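Local coordinates for protein UDP-glucose 4-epimerase (Brucella ovis, PDB 4WOK) that probably interconverts UDP-glucose and UDP-galactose by NAD-dependent epimerisation at carbon 4 of the sugar, and binds NAD together with a zinc ion, at residues 21-26 / 237-242; 174-179 / 244-249; 199-204 / 320-325. The protein carries 2 engineered substitutions. All coordinates share one frame; numbering follows the deposited sequence.

Contact 1: 21-26 / 237-242; sequences GFIGSH and TDLARA. With NAD (nicotinamide-adenine-dinucleotide), chain B.
Apolar packing between two helices begins with Ile23, whose CD1 lies 4.0 Å from Leu239 CD1 while its other branch, CG2, rests against Leu239 CB. The two side chains run at a slant to each other. With CG1 of Ile23 beside the backbone N (chi1 -54°), CD1 also touches the cofactor, 3.6 Å from NAD C2N, and so lies between the nicotinamide riboside and Leu239. One turn beyond Ile23, His26 O lies 3.7 Å from the methyl of Ala240, the neighbour of Leu239. This small alanine lets the backbones come near, and the segment axes approach to 8.8 Å at a crossing angle of -62°.

Polar contacts to the cofactor use backbone N-H groups. Gly21 is the N-cap residue of helix 22-33, and Gly21 and Gly24 fit the glycine-rich GxGxxG turn of a Rossmann fold. Phe22 N gives NAD O2A a nearly straight bond of 2.9 Å (174°), and Ile23 N does the same for NAD O1N. Both phosphates are therefore held at the N-terminal end of the helix, whose dipole would favour their negative charge.

Within the helix, His26 ND1 donates to Phe22 O, 2.8 Å away: the acceptor lies in the imidazole plane, but the nitrogen stands above the carbonyl plane. Outside the helix, His26 NE2 has a weak hydrogen bond to Asp185 N.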
loop_
_atom_site.group_PDB
_atom_site.type_symbol
_atom_site.label_atom_id
_atom_site.label_comp_id
_atom_site.label_asym_id
_atom_site.label_seq_id
_atom_site.Cartn_x
_atom_site.Cartn_y
_atom_site.Cartn_z
ATOM N N GLY A 21 4.056 2.088 9.996
ATOM C CA GLY A 21 3.720 0.820 9.359
ATOM C C GLY A 21 4.694 0.445 8.250
ATOM O O GLY A 21 5.732 1.072 8.076
ATOM N N PHE A 22 4.345 -0.587 7.496
ATOM C CA PHE A 22 5.210 -1.139 6.453
ATOM C C PHE A 22 5.522 -0.111 5.344
ATOM O O PHE A 22 6.669 0.336 5.182
ATOM C CB PHE A 22 4.537 -2.396 5.888
ATOM C CG PHE A 22 5.248 -3.020 4.707
ATOM C CD1 PHE A 22 6.630 -3.184 4.701
ATOM C CD2 PHE A 22 4.516 -3.489 3.622
ATOM C CE1 PHE A 22 7.277 -3.770 3.605
ATOM C CE2 PHE A 22 5.147 -4.076 2.539
ATOM C CZ PHE A 22 6.528 -4.223 2.528
ATOM N N ILE A 23 4.516 0.292 4.583
ATOM C CA ILE A 23 4.777 1.212 3.473
ATOM C C ILE A 23 5.141 2.627 3.970
ATOM O O ILE A 23 5.974 3.311 3.361
ATOM C CB ILE A 23 3.552 1.274 2.535
ATOM C CG1 ILE A 23 3.181 -0.145 2.082
ATOM C CG2 ILE A 23 3.833 2.123 1.330
ATOM C CD1 ILE A 23 1.845 -0.213 1.344
ATOM N N GLY A 24 4.510 3.060 5.058
ATOM C CA GLY A 24 4.733 4.399 5.600
ATOM C C GLY A 24 6.160 4.575 6.100
ATOM O O GLY A 24 6.762 5.615 5.886
ATOM N N SER A 25 6.707 3.562 6.773
ATOM C CA SER A 25 8.071 3.667 7.285
ATOM C C SER A 25 9.069 3.691 6.132
ATOM O O SER A 25 10.041 4.455 6.173
ATOM C CB SER A 25 8.407 2.526 8.263
ATOM O OG SER A 25 8.324 1.242 7.642
ATOM N N HIS A 26 8.836 2.883 5.094
ATOM C CA HIS A 26 9.710 2.943 3.916
ATOM C C HIS A 26 9.659 4.320 3.249
ATOM O O HIS A 26 10.665 4.818 2.711
ATOM C CB HIS A 26 9.335 1.862 2.900
ATOM C CG HIS A 26 9.857 0.501 3.249
ATOM N ND1 HIS A 26 9.231 -0.324 4.154
ATOM C CD2 HIS A 26 10.949 -0.174 2.809
ATOM C CE1 HIS A 26 9.917 -1.454 4.265
ATOM N NE2 HIS A 26 10.961 -1.386 3.461
ATOM N N THR A 237 9.638 -0.150 -1.925
ATOM C CA THR A 237 10.513 0.993 -2.176
ATOM C C THR A 237 10.016 1.783 -3.380
ATOM O O THR A 237 10.085 3.019 -3.394
ATOM C CB THR A 237 11.970 0.560 -2.393
ATOM O OG1 THR A 237 12.423 -0.137 -1.225
ATOM C CG2 THR A 237 12.862 1.779 -2.619
ATOM N N ASP A 238 9.516 1.074 -4.391
ATOM C CA ASP A 238 8.876 1.724 -5.530
ATOM C C ASP A 238 7.643 2.505 -5.068
ATOM O O ASP A 238 7.371 3.595 -5.562
ATOM C CB ASP A 238 8.483 0.702 -6.599
ATOM C CG ASP A 238 9.642 0.351 -7.535
ATOM O OD1 ASP A 238 10.446 1.259 -7.847
ATOM O OD2 ASP A 238 9.745 -0.830 -7.951
ATOM N N LEU A 239 6.895 1.945 -4.123
ATOM C CA LEU A 239 5.736 2.664 -3.575
ATOM C C LEU A 239 6.189 3.930 -2.867
ATOM O O LEU A 239 5.585 4.986 -3.041
ATOM C CB LEU A 239 4.927 1.771 -2.619
ATOM C CG LEU A 239 4.129 0.665 -3.308
ATOM C CD1 LEU A 239 3.567 -0.298 -2.281
ATOM C CD2 LEU A 239 3.023 1.240 -4.179
ATOM N N ALA A 240 7.245 3.823 -2.067
ATOM C CA ALA A 240 7.818 4.998 -1.411
ATOM C C ALA A 240 8.171 6.064 -2.451
ATOM O O ALA A 240 7.774 7.220 -2.331
ATOM C CB ALA A 240 9.050 4.616 -0.602
ATOM N N ARG A 241 8.890 5.649 -3.488
ATOM C CA ARG A 241 9.276 6.571 -4.560
ATOM C C ARG A 241 8.068 7.316 -5.147
ATOM O O ARG A 241 8.100 8.540 -5.298
ATOM C CB ARG A 241 10.022 5.815 -5.668
ATOM C CG ARG A 241 11.354 5.200 -5.222
ATOM C CD ARG A 241 12.079 4.476 -6.386
ATOM N NE ARG A 241 12.096 5.301 -7.594
ATOM C CZ ARG A 241 11.457 4.994 -8.719
ATOM N NH1 ARG A 241 10.779 3.859 -8.812
ATOM N NH2 ARG A 241 11.514 5.816 -9.758
ATOM N N ALA A 242 7.004 6.584 -5.463
ATOM C CA ALA A 242 5.831 7.194 -6.087
ATOM C C ALA A 242 5.117 8.182 -5.159
ATOM O O ALA A 242 4.617 9.217 -5.605
ATOM C CB ALA A 242 4.870 6.130 -6.530
HETATM P PA NAD B . 0.368 -1.222 7.977
HETATM O O1A NAD B . -0.778 -1.644 8.876
HETATM O O2A NAD B . 1.777 -1.717 8.123
HETATM O O5B NAD B . 0.509 0.484 8.245
HETATM C C5B NAD B . -0.708 1.030 8.705
HETATM C C4B NAD B . -0.279 2.135 9.705
HETATM O O4B NAD B . -1.396 2.971 10.034
HETATM C C3B NAD B . 0.136 1.353 10.957
HETATM O O3B NAD B . 1.364 1.879 11.394
HETATM C C2B NAD B . -1.017 1.664 11.944
HETATM O O2B NAD B . -0.562 1.689 13.238
HETATM C C1B NAD B . -1.437 3.102 11.468
HETATM N N9A NAD B . -2.855 3.393 11.756
HETATM C C8A NAD B . -3.998 2.617 11.464
HETATM N N7A NAD B . -5.134 3.213 11.843
HETATM C C5A NAD B . -4.710 4.423 12.408
HETATM C C6A NAD B . -5.427 5.487 12.997
HETATM N N6A NAD B . -6.798 5.432 13.098
HETATM N N1A NAD B . -4.759 6.568 13.466
HETATM C C2A NAD B . -3.392 6.571 13.353
HETATM N N3A NAD B . -2.572 5.618 12.823
HETATM C C4A NAD B . -3.293 4.555 12.351
HETATM O O3 NAD B . -0.362 -1.391 6.555
HETATM P PN NAD B . 0.507 -1.039 5.238
HETATM O O1N NAD B . 1.769 -0.237 5.380
HETATM O O2N NAD B . 0.334 -2.241 4.377
HETATM O O5D NAD B . -0.500 -0.075 4.216
HETATM C C5D NAD B . -0.815 1.109 4.762
HETATM C C4D NAD B . -1.591 1.860 3.680
HETATM O O4D NAD B . -1.336 1.213 2.367
HETATM C C3D NAD B . -3.104 1.702 3.933
HETATM O O3D NAD B . -3.688 2.872 3.458
HETATM C C2D NAD B . -3.438 0.516 3.022
HETATM O O2D NAD B . -4.733 0.486 2.570
HETATM C C1D NAD B . -2.581 0.947 1.809
HETATM N N1N NAD B . -2.454 -0.262 0.849
HETATM C C2N NAD B . -1.622 -1.308 1.242
HETATM C C3N NAD B . -1.494 -2.425 0.375
HETATM C C7N NAD B . -0.600 -3.563 0.789
HETATM O O7N NAD B . -0.440 -4.533 0.042
HETATM N N7N NAD B . 0.032 -3.495 2.016
HETATM C C4N NAD B . -2.205 -2.445 -0.826
HETATM C C5N NAD B . -3.032 -1.382 -1.186
HETATM C C6N NAD B . -3.156 -0.279 -0.330
#

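Contact 2: 174-179 / 244-249; sequences VALRYF and VLAVEH. With NAD (nicotinamide-adenine-dinucleotide), chain B.
In the Rossmann domain, strand 172-177 of the central parallel sheet is covered on one side by helix 236-251, and Val174 and Ala246 meet where the two pack. The methyl of Ala246 lies 3.8 Å from Val174 CG1 and is also close to Val174 CB. Their CA atoms form the nearest backbone pair, 6.3 Å apart, as the small alanine allows. Val174 CG1 is anti to the backbone N (chi1 174°), which leaves CG2 to reach for the next turn of the helix: it lies 4.1 Å from His249 CD2, the valine crossing the imidazole at a slant. The neighbouring ring atom, His249 NE2, is hydrogen-bonded to Gly255 O, which helps fix the ring's rotation. Leu176, two residues along the strand, adds CD1 to the same alanine methyl at 4.3 Å.

Strand and helix segments run nearly antiparallel, at 158°, as expected of a helix laid on a parallel alpha/beta sheet. Ile123 of the adjacent strand 121-125 also touches Val174, Leu176 and Ala246, so the alanine is set against two strands.

Farther along the segment, Tyr178 and Phe179 line the NAD pocket. With CG set between the backbone N and the carbonyl carbon (chi1 49°), the Tyr178 ring reaches the nicotinamide, its CE2 3.4 Å from NAD C5N. Tyr178 OH comes within 3.1 Å of NAD O4D and is hydrogen-bonded to Ser125 OG. Phe179 contributes its backbone, its O lying 3.2 Å from NAD C4N.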
loop_
_atom_site.group_PDB
_atom_site.type_symbol
_atom_site.label_atom_id
_atom_site.label_comp_id
_atom_site.label_asym_id
_atom_site.label_seq_id
_atom_site.Cartn_x
_atom_site.Cartn_y
_atom_site.Cartn_z
ATOM N N VAL A 174 -3.383 13.653 -4.552
ATOM C CA VAL A 174 -3.046 12.581 -5.468
ATOM C C VAL A 174 -3.475 11.310 -4.777
ATOM O O VAL A 174 -3.061 11.058 -3.642
ATOM C CB VAL A 174 -1.545 12.512 -5.786
ATOM C CG1 VAL A 174 -1.221 11.280 -6.644
ATOM C CG2 VAL A 174 -1.076 13.790 -6.479
ATOM N N ALA A 175 -4.316 10.529 -5.440
ATOM C CA ALA A 175 -4.707 9.228 -4.922
ATOM C C ALA A 175 -3.893 8.188 -5.668
ATOM O O ALA A 175 -3.810 8.227 -6.894
ATOM C CB ALA A 175 -6.207 8.989 -5.093
ATOM N N LEU A 176 -3.275 7.272 -4.929
ATOM C CA LEU A 176 -2.413 6.268 -5.540
ATOM C C LEU A 176 -2.995 4.878 -5.325
ATOM O O LEU A 176 -3.160 4.433 -4.187
ATOM C CB LEU A 176 -0.996 6.358 -4.970
ATOM C CG LEU A 176 -0.263 7.684 -5.206
ATOM C CD1 LEU A 176 1.058 7.708 -4.442
ATOM C CD2 LEU A 176 -0.020 7.949 -6.699
ATOM N N ARG A 177 -3.302 4.203 -6.430
ATOM C CA ARG A 177 -3.954 2.901 -6.400
ATOM C C ARG A 177 -2.963 1.795 -6.761
ATOM O O ARG A 177 -2.248 1.891 -7.759
ATOM C CB ARG A 177 -5.146 2.867 -7.374
ATOM C CG ARG A 177 -6.175 3.976 -7.181
ATOM C CD ARG A 177 -7.240 3.927 -8.282
ATOM N NE ARG A 177 -8.231 4.995 -8.161
ATOM C CZ ARG A 177 -8.848 5.555 -9.203
ATOM N NH1 ARG A 177 -8.575 5.148 -10.437
ATOM N NH2 ARG A 177 -9.741 6.516 -9.016
ATOM N N TYR A 178 -2.917 0.745 -5.948
ATOM C CA TYR A 178 -2.065 -0.400 -6.261
ATOM C C TYR A 178 -2.636 -1.638 -5.600
ATOM O O TYR A 178 -3.523 -1.538 -4.744
ATOM C CB TYR A 178 -0.620 -0.153 -5.814
ATOM C CG TYR A 178 -0.490 0.352 -4.384
ATOM C CD1 TYR A 178 -0.652 1.706 -4.079
ATOM C CD2 TYR A 178 -0.182 -0.522 -3.352
ATOM C CE1 TYR A 178 -0.534 2.162 -2.783
ATOM C CE2 TYR A 178 -0.047 -0.078 -2.056
ATOM C CZ TYR A 178 -0.230 1.264 -1.773
ATOM O OH TYR A 178 -0.106 1.707 -0.474
ATOM N N PHE A 179 -2.134 -2.805 -6.000
ATOM C CA PHE A 179 -2.668 -4.067 -5.489
ATOM C C PHE A 179 -1.931 -4.606 -4.258
ATOM O O PHE A 179 -2.477 -4.601 -3.151
ATOM C CB PHE A 179 -2.655 -5.130 -6.596
ATOM C CG PHE A 179 -3.870 -5.096 -7.488
ATOM C CD1 PHE A 179 -5.119 -5.466 -6.994
ATOM C CD2 PHE A 179 -3.768 -4.696 -8.813
ATOM C CE1 PHE A 179 -6.242 -5.443 -7.810
ATOM C CE2 PHE A 179 -4.881 -4.674 -9.636
ATOM C CZ PHE A 179 -6.123 -5.048 -9.132
ATOM N N VAL A 244 6.471 9.955 -2.859
ATOM C CA VAL A 244 7.256 11.184 -2.774
ATOM C C VAL A 244 7.176 11.951 -4.103
ATOM O O VAL A 244 7.102 13.188 -4.111
ATOM C CB VAL A 244 8.732 10.911 -2.382
ATOM C CG1 VAL A 244 9.538 12.195 -2.388
ATOM C CG2 VAL A 244 8.793 10.263 -1.000
ATOM N N LEU A 245 7.163 11.238 -5.229
ATOM C CA LEU A 245 6.958 11.929 -6.505
ATOM C C LEU A 245 5.616 12.675 -6.485
ATOM O O LEU A 245 5.497 13.773 -7.012
ATOM C CB LEU A 245 7.002 10.958 -7.678
ATOM C CG LEU A 245 8.371 10.458 -8.133
ATOM C CD1 LEU A 245 8.183 9.321 -9.119
ATOM C CD2 LEU A 245 9.204 11.583 -8.771
ATOM N N ALA A 246 4.612 12.073 -5.857
ATOM C CA ALA A 246 3.294 12.701 -5.756
ATOM C C ALA A 246 3.376 13.997 -4.939
ATOM O O ALA A 246 2.724 14.995 -5.260
ATOM C CB ALA A 246 2.284 11.718 -5.141
ATOM N N VAL A 247 4.196 13.986 -3.891
ATOM C CA VAL A 247 4.456 15.201 -3.122
ATOM C C VAL A 247 5.067 16.271 -4.029
ATOM O O VAL A 247 4.654 17.430 -4.015
ATOM C CB VAL A 247 5.405 14.937 -1.926
ATOM C CG1 VAL A 247 5.884 16.248 -1.319
ATOM C CG2 VAL A 247 4.724 14.049 -0.849
ATOM N N GLU A 248 6.053 15.876 -4.824
ATOM C CA GLU A 248 6.721 16.831 -5.715
ATOM C C GLU A 248 5.742 17.416 -6.720
ATOM O O GLU A 248 5.789 18.612 -7.032
ATOM C CB GLU A 248 7.890 16.167 -6.456
ATOM C CG GLU A 248 8.993 15.657 -5.551
ATOM C CD GLU A 248 9.686 16.779 -4.805
ATOM O OE1 GLU A 248 10.180 16.531 -3.682
ATOM O OE2 GLU A 248 9.743 17.907 -5.349
ATOM N N HIS A 249 4.870 16.555 -7.232
ATOM C CA HIS A 249 3.869 16.948 -8.212
ATOM C C HIS A 249 2.979 18.071 -7.689
ATOM O O HIS A 249 2.735 19.048 -8.384
ATOM C CB HIS A 249 3.015 15.740 -8.601
ATOM C CG HIS A 249 1.871 16.064 -9.510
ATOM N ND1 HIS A 249 2.007 16.166 -10.880
ATOM C CD2 HIS A 249 0.562 16.294 -9.247
ATOM C CE1 HIS A 249 0.836 16.449 -11.418
ATOM N NE2 HIS A 249 -0.060 16.529 -10.446
HETATM P PA NAD B . 0.368 -1.222 7.977
HETATM O O1A NAD B . -0.778 -1.644 8.876
HETATM O O2A NAD B . 1.777 -1.717 8.123
HETATM O O5B NAD B . 0.509 0.484 8.245
HETATM C C5B NAD B . -0.708 1.030 8.705
HETATM C C4B NAD B . -0.279 2.135 9.705
HETATM O O4B NAD B . -1.396 2.971 10.034
HETATM C C3B NAD B . 0.136 1.353 10.957
HETATM O O3B NAD B . 1.364 1.879 11.394
HETATM C C2B NAD B . -1.017 1.664 11.944
HETATM O O2B NAD B . -0.562 1.689 13.238
HETATM C C1B NAD B . -1.437 3.102 11.468
HETATM N N9A NAD B . -2.855 3.393 11.756
HETATM C C8A NAD B . -3.998 2.617 11.464
HETATM N N7A NAD B . -5.134 3.213 11.843
HETATM C C5A NAD B . -4.710 4.423 12.408
HETATM C C6A NAD B . -5.427 5.487 12.997
HETATM N N6A NAD B . -6.798 5.432 13.098
HETATM N N1A NAD B . -4.759 6.568 13.466
HETATM C C2A NAD B . -3.392 6.571 13.353
HETATM N N3A NAD B . -2.572 5.618 12.823
HETATM C C4A NAD B . -3.293 4.555 12.351
HETATM O O3 NAD B . -0.362 -1.391 6.555
HETATM P PN NAD B . 0.507 -1.039 5.238
HETATM O O1N NAD B . 1.769 -0.237 5.380
HETATM O O2N NAD B . 0.334 -2.241 4.377
HETATM O O5D NAD B . -0.500 -0.075 4.216
HETATM C C5D NAD B . -0.815 1.109 4.762
HETATM C C4D NAD B . -1.591 1.860 3.680
HETATM O O4D NAD B . -1.336 1.213 2.367
HETATM C C3D NAD B . -3.104 1.702 3.933
HETATM O O3D NAD B . -3.688 2.872 3.458
HETATM C C2D NAD B . -3.438 0.516 3.022
HETATM O O2D NAD B . -4.733 0.486 2.570
HETATM C C1D NAD B . -2.581 0.947 1.809
HETATM N N1N NAD B . -2.454 -0.262 0.849
HETATM C C2N NAD B . -1.622 -1.308 1.242
HETATM C C3N NAD B . -1.494 -2.425 0.375
HETATM C C7N NAD B . -0.600 -3.563 0.789
HETATM O O7N NAD B . -0.440 -4.533 0.042
HETATM N N7N NAD B . 0.032 -3.495 2.016
HETATM C C4N NAD B . -2.205 -2.445 -0.826
HETATM C C5N NAD B . -3.032 -1.382 -1.186
HETATM C C6N NAD B . -3.156 -0.279 -0.330
#

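Contact 3: 199-204 / 320-325; sequences HLIPRA and DTIIRT. With ZN (zinc ion), chain C.
Ile201 has CG1 beside its backbone N (chi1 -64°) and a fully extended chi2 of -180°, which sends CD1 out to Ile322 and leaves CG2 to meet Ile323. On the opposing helix, Ile322 presents CG2, 3.9 Å from Ile201 CD1, and the two side chains cross at about a right angle. Ile323 is bent differently: its chi2 of -52° folds CD1 round until it lies 4.1 Å from Ile201 CG2. One isoleucine thus packs with each of its branches against a different neighbour, and all three are buried. Tyr233 and Ser182 also touch Ile201, while Leu279 of helix 269-280 lies against Ile323.

Within helix 319-326, Thr325 OG1 donates to Thr321 O at 2.8 Å. The amide Thr325 N reaches that carbonyl oxygen from the opposite face of its plane, so two bonds grip it.

At this same N-terminal end of helix 200-209, where Ile201 sits, His199, the N-cap residue, binds the zinc ion through ND1 at 2.1 Å. Glu192, His194 and Glu197 complete a four-residue zinc site of two histidines and two carboxylates; the isoleucines are helix-to-helix packing and not part of it.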
loop_
_atom_site.group_PDB
_atom_site.type_symbol
_atom_site.label_atom_id
_atom_site.label_comp_id
_atom_site.label_asym_id
_atom_site.label_seq_id
_atom_site.Cartn_x
_atom_site.Cartn_y
_atom_site.Cartn_z
ATOM N N HIS A 199 -0.626 -11.413 4.062
ATOM C CA HIS A 199 -0.241 -11.168 2.676
ATOM C C HIS A 199 0.485 -12.384 2.114
ATOM O O HIS A 199 1.164 -13.102 2.843
ATOM C CB HIS A 199 0.606 -9.903 2.578
ATOM C CG HIS A 199 -0.149 -8.664 2.961
ATOM N ND1 HIS A 199 0.146 -7.925 4.086
ATOM C CD2 HIS A 199 -1.212 -8.058 2.378
ATOM C CE1 HIS A 199 -0.700 -6.909 4.178
ATOM N NE2 HIS A 199 -1.529 -6.967 3.152
ATOM N N LEU A 200 0.320 -12.601 0.815
ATOM C CA LEU A 200 0.683 -13.865 0.177
ATOM C C LEU A 200 2.183 -14.168 0.222
ATOM O O LEU A 200 2.588 -15.245 0.658
ATOM C CB LEU A 200 0.181 -13.856 -1.270
ATOM C CG LEU A 200 0.229 -15.143 -2.098
ATOM C CD1 LEU A 200 1.590 -15.317 -2.747
ATOM C CD2 LEU A 200 -0.155 -16.358 -1.244
ATOM N N ILE A 201 3.012 -13.235 -0.236
ATOM C CA ILE A 201 4.441 -13.515 -0.295
ATOM C C ILE A 201 5.055 -13.718 1.104
ATOM O O ILE A 201 5.829 -14.662 1.310
ATOM C CB ILE A 201 5.183 -12.419 -1.063
ATOM C CG1 ILE A 201 4.714 -12.417 -2.521
ATOM C CG2 ILE A 201 6.668 -12.649 -0.968
ATOM C CD1 ILE A 201 5.373 -11.373 -3.404
ATOM N N PRO A 202 4.683 -12.868 2.082
ATOM C CA PRO A 202 5.115 -13.196 3.445
ATOM C C PRO A 202 4.648 -14.550 3.957
ATOM O O PRO A 202 5.443 -15.238 4.594
ATOM C CB PRO A 202 4.491 -12.075 4.274
ATOM C CG PRO A 202 4.552 -10.899 3.338
ATOM C CD PRO A 202 4.160 -11.489 2.008
ATOM N N ARG A 203 3.397 -14.919 3.703
ATOM C CA ARG A 203 2.904 -16.215 4.150
ATOM C C ARG A 203 3.679 -17.349 3.475
ATOM O O ARG A 203 4.081 -18.321 4.123
ATOM C CB ARG A 203 1.404 -16.339 3.878
ATOM C CG ARG A 203 0.537 -15.517 4.844
ATOM C CD ARG A 203 -0.953 -15.672 4.552
ATOM N NE ARG A 203 -1.376 -17.075 4.547
ATOM C CZ ARG A 203 -1.902 -17.695 3.490
ATOM N NH1 ARG A 203 -2.079 -17.033 2.350
ATOM N NH2 ARG A 203 -2.258 -18.975 3.573
ATOM N N ALA A 204 3.919 -17.218 2.175
ATOM C CA ALA A 204 4.642 -18.272 1.460
ATOM C C ALA A 204 6.054 -18.433 2.034
ATOM O O ALA A 204 6.555 -19.550 2.182
ATOM C CB ALA A 204 4.693 -17.972 -0.031
ATOM N N ASP A 320 12.524 -11.184 -8.647
ATOM C CA ASP A 320 13.739 -11.571 -7.947
ATOM C C ASP A 320 14.128 -10.553 -6.866
ATOM O O ASP A 320 14.498 -10.955 -5.762
ATOM C CB ASP A 320 14.883 -11.791 -8.942
ATOM C CG ASP A 320 14.940 -13.229 -9.458
ATOM O OD1 ASP A 320 13.876 -13.888 -9.522
ATOM O OD2 ASP A 320 16.045 -13.702 -9.794
ATOM N N THR A 321 14.001 -9.260 -7.144
ATOM C CA THR A 321 14.299 -8.247 -6.128
ATOM C C THR A 321 13.283 -8.284 -4.984
ATOM O O THR A 321 13.644 -8.186 -3.809
ATOM C CB THR A 321 14.323 -6.835 -6.735
ATOM O OG1 THR A 321 15.372 -6.769 -7.709
ATOM C CG2 THR A 321 14.578 -5.791 -5.660
ATOM N N ILE A 322 12.014 -8.437 -5.335
ATOM C CA ILE A 322 10.965 -8.554 -4.322
ATOM C C ILE A 322 11.277 -9.725 -3.398
ATOM O O ILE A 322 11.287 -9.575 -2.176
ATOM C CB ILE A 322 9.585 -8.741 -4.971
ATOM C CG1 ILE A 322 9.138 -7.432 -5.624
ATOM C CG2 ILE A 322 8.577 -9.255 -3.961
ATOM C CD1 ILE A 322 7.892 -7.559 -6.473
ATOM N N ILE A 323 11.581 -10.882 -3.983
ATOM C CA ILE A 323 11.814 -12.068 -3.166
ATOM C C ILE A 323 13.076 -11.939 -2.333
ATOM O O ILE A 323 13.069 -12.197 -1.133
ATOM C CB ILE A 323 11.927 -13.337 -4.016
ATOM C CG1 ILE A 323 10.595 -13.625 -4.712
ATOM C CG2 ILE A 323 12.344 -14.499 -3.134
ATOM C CD1 ILE A 323 9.414 -13.651 -3.776
ATOM N N ARG A 324 14.161 -11.540 -2.986
ATOM C CA ARG A 324 15.456 -11.418 -2.337
ATOM C C ARG A 324 15.438 -10.449 -1.141
ATOM O O ARG A 324 16.065 -10.705 -0.109
ATOM C CB ARG A 324 16.491 -10.963 -3.365
ATOM C CG ARG A 324 17.907 -11.375 -3.062
ATOM C CD ARG A 324 18.857 -10.868 -4.136
ATOM N NE ARG A 324 18.541 -11.419 -5.452
ATOM C CZ ARG A 324 19.098 -12.519 -5.951
ATOM N NH1 ARG A 324 20.001 -13.192 -5.247
ATOM N NH2 ARG A 324 18.754 -12.945 -7.158
ATOM N N THR A 325 14.721 -9.340 -1.264
ATOM C CA THR A 325 14.756 -8.353 -0.187
ATOM C C THR A 325 13.803 -8.709 0.949
ATOM O O THR A 325 14.046 -8.343 2.093
ATOM C CB THR A 325 14.448 -6.923 -0.705
ATOM O OG1 THR A 325 13.172 -6.890 -1.352
ATOM C CG2 THR A 325 15.509 -6.512 -1.696
HETATM ZN ZN ZN C . 1.534 -8.108 5.606
#

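From the N terminus, the glycine-rich turn and helix 22-33 come first, and contact 1 closes the longest loop by bringing them against helix 236-251, over two hundred residues later. Contact 2 opens within that loop, at strand 172-177, and closes further along the same helix, so the two cross. Contact 3 starts at 199-204, inside both loops, and ends at 320-325, crossing each. Contacts 1 and 2 also touch directly, Tyr178 meeting Ile23 and Leu239 beside NAD; they join the Rossmann sheet, its first helix and the cofactor. Contact 3, its centre about 15 Å from that of contact 1, ties the zinc-bound segment to the C-terminal helix 319-326.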